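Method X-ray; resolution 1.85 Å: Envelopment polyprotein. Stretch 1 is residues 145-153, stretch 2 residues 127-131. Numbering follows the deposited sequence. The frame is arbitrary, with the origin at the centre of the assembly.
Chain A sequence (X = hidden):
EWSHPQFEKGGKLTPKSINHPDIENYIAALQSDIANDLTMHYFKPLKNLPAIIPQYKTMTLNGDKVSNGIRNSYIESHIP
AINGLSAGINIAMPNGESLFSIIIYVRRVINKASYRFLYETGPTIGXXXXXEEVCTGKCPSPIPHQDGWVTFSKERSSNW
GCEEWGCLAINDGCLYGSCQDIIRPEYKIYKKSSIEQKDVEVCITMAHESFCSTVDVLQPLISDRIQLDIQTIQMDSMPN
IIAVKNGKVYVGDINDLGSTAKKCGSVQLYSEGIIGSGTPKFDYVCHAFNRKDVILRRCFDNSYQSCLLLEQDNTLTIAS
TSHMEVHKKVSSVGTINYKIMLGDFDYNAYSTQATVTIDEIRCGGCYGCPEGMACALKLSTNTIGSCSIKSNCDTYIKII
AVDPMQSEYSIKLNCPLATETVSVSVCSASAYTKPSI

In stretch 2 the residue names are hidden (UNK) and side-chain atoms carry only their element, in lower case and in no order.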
# COMPACT_ATOMS: atom_id res chain seq x y z
N HIS A 145 -31.85 -6.48 -29.11
CA HIS A 145 -31.84 -5.82 -27.81
C HIS A 145 -31.14 -4.47 -27.93
O HIS A 145 -30.32 -4.25 -28.82
CB HIS A 145 -31.15 -6.67 -26.75
CG HIS A 145 -29.73 -7.02 -27.08
ND1 HIS A 145 -29.39 -7.90 -28.08
CD2 HIS A 145 -28.57 -6.65 -26.49
CE1 HIS A 145 -28.08 -8.02 -28.13
NE2 HIS A 145 -27.55 -7.28 -27.16
N GLN A 146 -31.50 -3.58 -27.02
CA GLN A 146 -30.73 -2.35 -26.82
C GLN A 146 -29.39 -2.62 -26.16
O GLN A 146 -29.18 -3.59 -25.43
CB GLN A 146 -31.54 -1.37 -25.98
CG GLN A 146 -32.83 -0.95 -26.67
CD GLN A 146 -33.90 -0.51 -25.69
OE1 GLN A 146 -34.68 -1.33 -25.22
NE2 GLN A 146 -33.94 0.79 -25.39
N ASP A 147 -28.46 -1.69 -26.38
CA ASP A 147 -27.19 -1.76 -25.68
C ASP A 147 -27.39 -1.70 -24.17
O ASP A 147 -28.17 -0.90 -23.66
CB ASP A 147 -26.30 -0.60 -26.11
CG ASP A 147 -25.53 -0.92 -27.37
OD1 ASP A 147 -26.07 -1.65 -28.23
OD2 ASP A 147 -24.37 -0.44 -27.48
N GLY A 148 -26.69 -2.58 -23.46
CA GLY A 148 -26.78 -2.64 -22.02
C GLY A 148 -27.90 -3.52 -21.49
O GLY A 148 -27.95 -3.78 -20.29
N TRP A 149 -28.79 -3.99 -22.34
CA TRP A 149 -29.86 -4.90 -21.96
C TRP A 149 -29.37 -6.33 -22.14
O TRP A 149 -28.63 -6.62 -23.10
CB TRP A 149 -31.08 -4.64 -22.84
CG TRP A 149 -31.71 -3.33 -22.56
CD1 TRP A 149 -31.08 -2.10 -22.47
CD2 TRP A 149 -33.10 -3.09 -22.32
NE1 TRP A 149 -32.01 -1.11 -22.22
CE2 TRP A 149 -33.25 -1.69 -22.10
CE3 TRP A 149 -34.24 -3.91 -22.26
CZ2 TRP A 149 -34.48 -1.10 -21.83
CZ3 TRP A 149 -35.46 -3.33 -21.98
CH2 TRP A 149 -35.57 -1.91 -21.77
N VAL A 150 -29.76 -7.24 -21.23
CA VAL A 150 -29.36 -8.64 -21.38
C VAL A 150 -30.55 -9.36 -22.03
O VAL A 150 -31.70 -8.90 -21.96
CB VAL A 150 -28.90 -9.35 -20.09
CG1 VAL A 150 -27.58 -8.69 -19.53
CG2 VAL A 150 -29.96 -9.26 -19.00
N THR A 151 -30.27 -10.45 -22.74
CA THR A 151 -31.35 -11.12 -23.49
C THR A 151 -31.78 -12.43 -22.84
O THR A 151 -31.10 -13.02 -22.00
CB THR A 151 -30.92 -11.40 -24.93
OG1 THR A 151 -29.71 -12.16 -24.89
CG2 THR A 151 -30.63 -10.10 -25.69
N PHE A 152 -32.96 -12.91 -23.27
CA PHE A 152 -33.40 -14.23 -22.85
C PHE A 152 -34.26 -14.80 -23.96
O PHE A 152 -34.85 -14.06 -24.75
CB PHE A 152 -34.23 -14.20 -21.55
CG PHE A 152 -35.31 -13.12 -21.52
CD1 PHE A 152 -36.57 -13.36 -22.08
CD2 PHE A 152 -35.05 -11.89 -20.88
CE1 PHE A 152 -37.55 -12.39 -22.07
CE2 PHE A 152 -36.04 -10.90 -20.85
CZ PHE A 152 -37.31 -11.17 -21.47
N SER A 153 -34.31 -16.13 -24.04
CA SER A 153 -35.14 -16.74 -25.10
C SER A 153 -35.39 -18.21 -24.77
O SER A 153 -34.62 -18.85 -24.04
CB SER A 153 -34.50 -16.63 -26.49
OG SER A 153 -33.24 -17.31 -26.52
N UNK A 127 -37.78 -4.12 -13.10
CA UNK A 127 -37.11 -4.53 -14.33
C UNK A 127 -37.79 -3.86 -15.50
O UNK A 127 -38.99 -4.07 -15.73
c UNK A 127 -36.45 -6.44 -15.85
c UNK A 127 -37.17 -6.07 -14.55
c UNK A 127 -36.61 -6.79 -13.31
c UNK A 127 -36.69 -8.35 -13.39
N UNK A 128 -37.02 -3.12 -16.31
CA UNK A 128 -37.50 -2.73 -17.63
C UNK A 128 -37.33 -3.92 -18.58
O UNK A 128 -36.24 -4.49 -18.65
c UNK A 128 -36.71 -1.56 -18.20
c UNK A 128 -37.10 -0.23 -17.58
n UNK A 128 -36.12 0.48 -17.10
o UNK A 128 -38.25 0.16 -17.56
N UNK A 129 -38.39 -4.28 -19.31
CA UNK A 129 -38.39 -5.49 -20.13
C UNK A 129 -39.10 -5.26 -21.47
O UNK A 129 -40.03 -4.47 -21.58
c UNK A 129 -39.07 -6.70 -19.42
N UNK A 130 -38.63 -5.97 -22.49
CA UNK A 130 -39.35 -6.10 -23.75
C UNK A 130 -39.42 -7.57 -24.12
O UNK A 130 -38.52 -8.33 -23.77
c UNK A 130 -37.59 -1.68 -25.38
n UNK A 130 -37.35 -1.02 -26.70
c UNK A 130 -38.17 -3.05 -25.67
c UNK A 130 -38.22 -3.93 -24.46
c UNK A 130 -38.68 -5.32 -24.88
N UNK A 131 -40.47 -7.98 -24.84
CA UNK A 131 -40.48 -9.36 -25.32
C UNK A 131 -41.35 -9.48 -26.55
O UNK A 131 -42.23 -8.63 -26.81
n UNK A 131 -43.03 -9.39 -23.19
c UNK A 131 -43.45 -11.08 -24.52
c UNK A 131 -42.44 -10.32 -24.02
n UNK A 131 -44.62 -10.60 -23.98
c UNK A 131 -40.97 -10.37 -24.25
c UNK A 131 -44.34 -9.57 -23.18

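Position 127 carries four side-chain carbons and no heteroatom. The chain forks at its first carbon, and one arm runs two carbons long. Nothing here touches stretch 1; the side chain is out of its reach. The fork and the two-carbon arm make this Ile127.

Position 128 has two carbons, the second bearing one oxygen and one nitrogen: a short side chain ending in an amide. Its CA-to-CB bond points toward stretch 1, and its CB lies 3.8 Å from CH2 of Trp149. The backbone takes part as well, with the carbonyl O of this residue 3.6 Å from CZ3 of Trp149. Two carbons ending in an O and N pair give Asn128.

Position 129 shows a single side-chain carbon, pointing away from stretch 1. What meets the other stretch is backbone: its N sits 4.1 Å from CZ3 of Trp149. One carbon and nothing beyond it means alanine, Ala129.

Position 130 holds four carbons in a row ending in a nitrogen, with no branch. The CA-to-CB bond points sideways, yet the end of the chain comes nearer to stretch 1. The chain touches Trp149 and Gln146, and the backbone O of this residue lies 3.8 Å from CZ of Phe152. An unbranched chain of this length with a terminal nitrogen is Lys130. Its CG packs 3.8 Å from CZ3 of Trp149, and farther out its CE comes within 2.9 Å of OE1 of Gln146, with NZ 3.1 Å from that same OE1.

Position 131 has one carbon leading to a five-membered ring of three carbons and two nitrogens, an imidazole. The ring leads away from stretch 1, and no atom pair falls within contact distance. This is His131.

The rule to read here is that one large ring can span several residues of a strand. Trp149 reaches backbone at 128 and 129 and the aliphatic part of Lys130, while Phe152 adds a second aromatic contact at the carbonyl of 130. Gln146 and Trp149, the two ends of a type II turn closed by Trp149 N donating to Gln146 O at 3.1 Å, both touch Lys130. Gly148 suits that turn: at its phi of 87° and psi of -10°, a CB would jam against the preceding carbonyl O. Lys130 NZ stands 5.7 Å from the centroid of the Trp149 six-membered ring, at most a weak cation-pi attraction. With 281 Å² buried in total and no clear hydrogen bond across, packing carries most of this contact.

Stretch 2, residues 127-131: INAKH
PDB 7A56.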